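Local atomic coordinates of BAT-2 beta-lactamase (Bacillus atrophaeus, PDB entry 6W5G), a protein that hydrolyses the amide bond of the beta-lactam ring as a class D beta-lactamase, an activity associated with antibiotic resistance. Residues E41-R46 with T242-S247; I170-E175 with L224-G229. All coordinates share one frame; numbering follows the deposited sequence.

Contact 1: residues E41-R46 with T242-S247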
loop_
_atom_site.group_PDB
_atom_site.type_symbol
_atom_site.label_atom_id
_atom_site.label_comp_id
_atom_site.label_asym_id
_atom_site.label_seq_id
_atom_site.Cartn_x
_atom_site.Cartn_y
_atom_site.Cartn_z
ATOM N N GLU A 41 11.283 17.672 -10.325
ATOM C CA GLU A 41 10.630 17.696 -11.628
ATOM C C GLU A 41 9.336 16.897 -11.650
ATOM O O GLU A 41 8.454 17.191 -12.463
ATOM C CB GLU A 41 11.588 17.225 -12.731
ATOM C CG GLU A 41 11.993 15.746 -12.678
ATOM C CD GLU A 41 13.272 15.498 -11.877
ATOM O OE1 GLU A 41 13.425 16.092 -10.785
ATOM O OE2 GLU A 41 14.126 14.713 -12.344
ATOM N N PHE A 42 9.183 15.911 -10.771
ATOM C CA PHE A 42 7.991 15.076 -10.814
ATOM C C PHE A 42 6.849 15.616 -9.972
ATOM O O PHE A 42 5.739 15.077 -10.042
ATOM C CB PHE A 42 8.336 13.634 -10.441
ATOM C CG PHE A 42 9.386 13.042 -11.325
ATOM C CD1 PHE A 42 9.112 12.795 -12.666
ATOM C CD2 PHE A 42 10.656 12.764 -10.839
ATOM C CE1 PHE A 42 10.075 12.262 -13.496
ATOM C CE2 PHE A 42 11.619 12.227 -11.666
ATOM C CZ PHE A 42 11.330 11.975 -12.997
ATOM N N PHE A 43 7.085 16.680 -9.206
ATOM C CA PHE A 43 6.056 17.269 -8.359
ATOM C C PHE A 43 5.706 18.694 -8.768
ATOM O O PHE A 43 5.079 19.419 -7.993
ATOM C CB PHE A 43 6.451 17.182 -6.885
ATOM C CG PHE A 43 6.411 15.786 -6.331
ATOM C CD1 PHE A 43 5.235 15.275 -5.792
ATOM C CD2 PHE A 43 7.539 14.981 -6.351
ATOM C CE1 PHE A 43 5.187 13.983 -5.272
ATOM C CE2 PHE A 43 7.503 13.693 -5.834
ATOM C CZ PHE A 43 6.322 13.191 -5.295
ATOM N N LYS A 44 6.092 19.109 -9.970
ATOM C CA LYS A 44 5.721 20.438 -10.439
ATOM C C LYS A 44 4.204 20.550 -10.561
ATOM O O LYS A 44 3.545 19.677 -11.131
ATOM C CB LYS A 44 6.386 20.729 -11.782
ATOM C CG LYS A 44 7.902 20.620 -11.776
ATOM C CD LYS A 44 8.475 21.045 -13.124
ATOM C CE LYS A 44 9.037 19.873 -13.908
ATOM N NZ LYS A 44 7.980 19.110 -14.618
ATOM N N ASP A 45 3.648 21.626 -10.005
ATOM C CA ASP A 45 2.204 21.878 -9.978
ATOM C C ASP A 45 1.437 20.830 -9.185
ATOM O O ASP A 45 0.221 20.703 -9.345
ATOM C CB ASP A 45 1.597 22.026 -11.382
ATOM C CG ASP A 45 2.388 22.961 -12.260
ATOM O OD1 ASP A 45 2.801 24.030 -11.757
ATOM O OD2 ASP A 45 2.586 22.634 -13.451
ATOM N N ARG A 46 2.124 20.075 -8.330
ATOM C CA ARG A 46 1.492 19.082 -7.478
ATOM C C ARG A 46 1.833 19.375 -6.025
ATOM O O ARG A 46 2.824 20.044 -5.717
ATOM C CB ARG A 46 1.965 17.662 -7.817
ATOM C CG ARG A 46 1.717 17.240 -9.259
ATOM C CD ARG A 46 2.002 15.752 -9.428
ATOM N NE ARG A 46 1.765 15.251 -10.784
ATOM C CZ ARG A 46 0.572 14.908 -11.265
ATOM N NH1 ARG A 46 -0.515 15.023 -10.515
ATOM N NH2 ARG A 46 0.464 14.449 -12.503
ATOM N N THR A 242 4.774 7.231 -2.032
ATOM C CA THR A 242 4.368 8.460 -2.697
ATOM C C THR A 242 2.951 8.786 -2.255
ATOM O O THR A 242 2.098 7.894 -2.199
ATOM C CB THR A 242 4.432 8.295 -4.211
ATOM O OG1 THR A 242 5.790 8.045 -4.588
ATOM C CG2 THR A 242 3.939 9.557 -4.907
ATOM N N ASN A 243 2.710 10.057 -1.930
ATOM C CA ASN A 243 1.407 10.522 -1.474
ATOM C C ASN A 243 1.225 11.904 -2.081
ATOM O O ASN A 243 2.125 12.737 -1.988
ATOM C CB ASN A 243 1.385 10.553 0.066
ATOM C CG ASN A 243 0.257 11.391 0.634
ATOM O OD1 ASN A 243 0.451 12.556 0.959
ATOM N ND2 ASN A 243 -0.907 10.783 0.818
ATOM N N VAL A 244 0.093 12.148 -2.740
ATOM C CA VAL A 244 -0.018 13.310 -3.618
ATOM C C VAL A 244 -1.483 13.702 -3.737
ATOM O O VAL A 244 -2.382 12.890 -3.508
ATOM C CB VAL A 244 0.615 12.997 -5.001
ATOM C CG1 VAL A 244 -0.174 11.885 -5.723
ATOM C CG2 VAL A 244 0.750 14.256 -5.861
ATOM N N ASP A 245 -1.725 14.964 -4.108
ATOM C CA ASP A 245 -3.072 15.481 -4.328
ATOM C C ASP A 245 -3.591 15.125 -5.718
ATOM O O ASP A 245 -4.036 15.996 -6.475
ATOM C CB ASP A 245 -3.128 16.989 -4.050
ATOM C CG ASP A 245 -2.323 17.824 -5.056
ATOM O OD1 ASP A 245 -1.386 17.291 -5.685
ATOM O OD2 ASP A 245 -2.634 19.032 -5.203
ATOM N N ALA A 246 -3.547 13.839 -6.050
ATOM C CA ALA A 246 -3.971 13.326 -7.354
ATOM C C ALA A 246 -4.352 11.864 -7.161
ATOM O O ALA A 246 -4.394 11.370 -6.034
ATOM C CB ALA A 246 -2.857 13.499 -8.395
ATOM N N SER A 247 -4.599 11.153 -8.262
ATOM C CA SER A 247 -5.061 9.778 -8.134
ATOM C C SER A 247 -3.929 8.844 -7.711
ATOM O O SER A 247 -2.737 9.166 -7.794
ATOM C CB SER A 247 -5.624 9.262 -9.456
ATOM O OG SER A 247 -4.587 9.077 -10.410
HETATM O O HOH W 1 -1.541 20.823 -6.825
HETATM O O HOH W 2 -1.315 16.767 -8.403
#
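T242 opens the contact with its methyl: T242 CG2 lies 4.4 Å from F43 CZ. It lies on strand 236-244 of the antiparallel sheet of the penicillin-binding-protein and beta-lactamase fold. F43 comes from the turn that leads into the neighbouring strand 48-54. The OG1 of T242 forms a hydrogen bond with T255 of helix 248-261. F43 is buried: its ring stacks with Y63 and also touches F50 and I254.

N243 turns its side chain to the other face of the sheet. V244 points back toward the turn. Its CG2 stands anti to the backbone N, which brings this branch 4.1 Å from R46 CD and 4.5 Å from F43 CE1. One methyl thus touches the first and last residues of the type II turn F43-R46, a turn closed by the hydrogen bond from R46 N to F43 O.

D245 centres an inverse gamma turn just past the strand. Its CG sits between the backbone N and the carbonyl carbon (chi1 67°), and OD1 comes 3.8 Å from R46 CA. The same OD1 accepts a hydrogen bond from the backbone N of D47. It is 5.4 Å from R46 NH1, too far for a direct salt bridge. A water spans the gap, donating to D245 OD1 at 2.8 Å and accepting from R46 NH1 at 2.9 Å. A second water donates to both D245 OD2 and the backbone O of D45, so each carboxylate oxygen is linked to the turn through solvent.

A246 completes the contact. R46 runs extended from CG to NE, and its NH1 reaches to 3.5 Å from A246 CB.

Contact 2: residues I170-E175 with L224-G229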
loop_
_atom_site.group_PDB
_atom_site.type_symbol
_atom_site.label_atom_id
_atom_site.label_comp_id
_atom_site.label_asym_id
_atom_site.label_seq_id
_atom_site.Cartn_x
_atom_site.Cartn_y
_atom_site.Cartn_z
ATOM N N ILE A 170 -3.187 7.754 8.721
ATOM C CA ILE A 170 -1.802 7.316 8.853
ATOM C C ILE A 170 -0.949 8.244 7.998
ATOM O O ILE A 170 -1.376 8.668 6.919
ATOM C CB ILE A 170 -1.660 5.815 8.475
ATOM C CG1 ILE A 170 -0.246 5.319 8.740
ATOM C CG2 ILE A 170 -2.071 5.537 7.011
ATOM C CD1 ILE A 170 -0.099 3.795 8.667
ATOM N N SER A 171 0.243 8.598 8.489
ATOM C CA SER A 171 1.065 9.511 7.705
ATOM C C SER A 171 1.866 8.747 6.657
ATOM O O SER A 171 2.074 7.532 6.775
ATOM C CB SER A 171 2.023 10.294 8.604
ATOM O OG SER A 171 3.063 9.475 9.082
ATOM N N PRO A 172 2.305 9.435 5.597
ATOM C CA PRO A 172 3.226 8.786 4.653
ATOM C C PRO A 172 4.450 8.169 5.317
ATOM O O PRO A 172 4.851 7.061 4.932
ATOM C CB PRO A 172 3.560 9.921 3.672
ATOM C CG PRO A 172 2.298 10.744 3.651
ATOM C CD PRO A 172 1.804 10.723 5.078
ATOM N N LEU A 173 5.047 8.838 6.315
ATOM C CA LEU A 173 6.191 8.248 7.008
ATOM C C LEU A 173 5.787 7.000 7.783
ATOM O O LEU A 173 6.535 6.013 7.810
ATOM C CB LEU A 173 6.852 9.273 7.931
ATOM C CG LEU A 173 7.740 10.296 7.214
ATOM C CD1 LEU A 173 8.011 11.503 8.098
ATOM C CD2 LEU A 173 9.058 9.652 6.775
ATOM N N GLU A 174 4.609 7.019 8.412
ATOM C CA GLU A 174 4.118 5.832 9.104
ATOM C C GLU A 174 3.835 4.690 8.128
ATOM O O GLU A 174 4.068 3.518 8.457
ATOM C CB GLU A 174 2.873 6.182 9.919
ATOM C CG GLU A 174 3.174 7.027 11.142
ATOM C CD GLU A 174 1.932 7.558 11.850
ATOM O OE1 GLU A 174 0.902 7.834 11.201
ATOM O OE2 GLU A 174 1.995 7.723 13.084
ATOM N N GLU A 175 3.322 5.005 6.929
ATOM C CA GLU A 175 3.167 3.974 5.903
ATOM C C GLU A 175 4.520 3.394 5.504
ATOM O O GLU A 175 4.656 2.174 5.336
ATOM C CB GLU A 175 2.437 4.534 4.676
ATOM C CG GLU A 175 0.940 4.782 4.904
ATOM C CD GLU A 175 0.030 3.880 4.074
ATOM O OE1 GLU A 175 0.481 2.795 3.625
ATOM O OE2 GLU A 175 -1.160 4.258 3.904
ATOM N N LEU A 224 -6.613 12.651 -3.547
ATOM C CA LEU A 224 -5.687 12.033 -2.612
ATOM C C LEU A 224 -5.277 10.711 -3.237
ATOM O O LEU A 224 -6.137 9.912 -3.632
ATOM C CB LEU A 224 -6.346 11.783 -1.249
ATOM C CG LEU A 224 -5.626 10.806 -0.313
ATOM C CD1 LEU A 224 -4.251 11.327 0.083
ATOM C CD2 LEU A 224 -6.485 10.539 0.910
ATOM N N GLY A 225 -3.974 10.498 -3.351
ATOM C CA GLY A 225 -3.455 9.328 -4.031
ATOM C C GLY A 225 -2.211 8.799 -3.366
ATOM O O GLY A 225 -1.385 9.574 -2.864
ATOM N N TRP A 226 -2.079 7.479 -3.349
ATOM C CA TRP A 226 -0.985 6.800 -2.681
ATOM C C TRP A 226 -0.397 5.740 -3.598
ATOM O O TRP A 226 -1.116 5.088 -4.361
ATOM C CB TRP A 226 -1.488 5.978 -1.512
ATOM C CG TRP A 226 -2.033 6.676 -0.297
ATOM C CD1 TRP A 226 -3.343 6.973 -0.029
ATOM C CD2 TRP A 226 -1.289 7.074 0.858
ATOM N NE1 TRP A 226 -3.452 7.552 1.214
ATOM C CE2 TRP A 226 -2.204 7.618 1.781
ATOM C CE3 TRP A 226 0.067 7.020 1.204
ATOM C CZ2 TRP A 226 -1.805 8.110 3.018
ATOM C CZ3 TRP A 226 0.460 7.515 2.436
ATOM C CH2 TRP A 226 -0.471 8.044 3.328
ATOM N N PHE A 227 0.909 5.520 -3.464
ATOM C CA PHE A 227 1.546 4.293 -3.941
ATOM C C PHE A 227 2.631 3.945 -2.937
ATOM O O PHE A 227 3.571 4.720 -2.748
ATOM C CB PHE A 227 2.130 4.460 -5.354
ATOM C CG PHE A 227 2.639 3.178 -5.969
ATOM C CD1 PHE A 227 1.802 2.071 -6.115
ATOM C CD2 PHE A 227 3.947 3.087 -6.428
ATOM C CE1 PHE A 227 2.267 0.896 -6.712
ATOM C CE2 PHE A 227 4.426 1.919 -7.011
ATOM C CZ PHE A 227 3.585 0.820 -7.148
ATOM N N VAL A 228 2.482 2.812 -2.257
ATOM C CA VAL A 228 3.401 2.402 -1.199
ATOM C C VAL A 228 3.949 1.023 -1.538
ATOM O O VAL A 228 3.226 0.170 -2.057
ATOM C CB VAL A 228 2.723 2.430 0.193
ATOM C CG1 VAL A 228 2.078 3.801 0.460
ATOM C CG2 VAL A 228 1.673 1.309 0.345
ATOM N N GLY A 229 5.228 0.801 -1.261
ATOM C CA GLY A 229 5.779 -0.500 -1.613
ATOM C C GLY A 229 7.285 -0.538 -1.529
ATOM O O GLY A 229 7.898 0.188 -0.739
#
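The first turn of helix 172-184 lies against strand 225-233, and the closest pair of alpha carbons is E175 CA and V228 CA, 7.3 Å apart.

The W226 indole carries most of the contact. E175 brings its carboxylate over one face of it. The E175 chain bends at chi2 (-114°), which folds the carboxylate back over the ring. E175 OE2 sits 3.8 Å above the W226 ring plane, offset toward the rim, with the carboxylate tilted 37° from the ring. E175 CG lies on the same side of the plane but beyond the rim, 3.7 Å from W226 CZ3. The other oxygen, E175 OE1, faces V228 and is 3.7 Å from its CG1.

The helix start meets the edge of the six-membered ring. P172 CA lies in the ring plane, 3.8 Å from W226 CZ3. The pyrrolidine crosses the indole at about a right angle, with P172 CG 3.9 Å from W226 CH2. The carbonyl O of I170 also comes near the plane, 3.8 Å from CH2 of W226.

S171 and E174 form a capping box at the start of the helix. E174 N donates a hydrogen bond to S171 OG, and S171 N donates one of 2.9 Å to E174 OE1.

The capped helix start thus packs on the central sheet next to the active-site region of class D beta-lactamases. E175 OE2 hydrogen-bonds to T77, inside the Ser-x-x-Lys motif that ends at carboxylated K79, and W226 NE1 hydrogen-bonds to the carbonyl O of T73 just before that motif.

Contacts 1 and 2 have centres about 13 Å apart and use neighbouring antiparallel strands of one sheet. Two probable backbone hydrogen bonds join them: T242 N to F227 O and V244 O to G225 N, both 2.9 Å. N243 links them through side chains. It points away from the turn of contact 1, and its ND2 packs 3.6 Å from W226 CE2 in contact 2. The two contacts therefore lie on opposite faces of the sheet. Contact 2 is buried, its centre about 7 Å from the centre of the chain, and is the one on the active-site side. Contact 1 is partly buried, its centre about 17 Å out, where the turn before strand 48-54 meets helix 248-261.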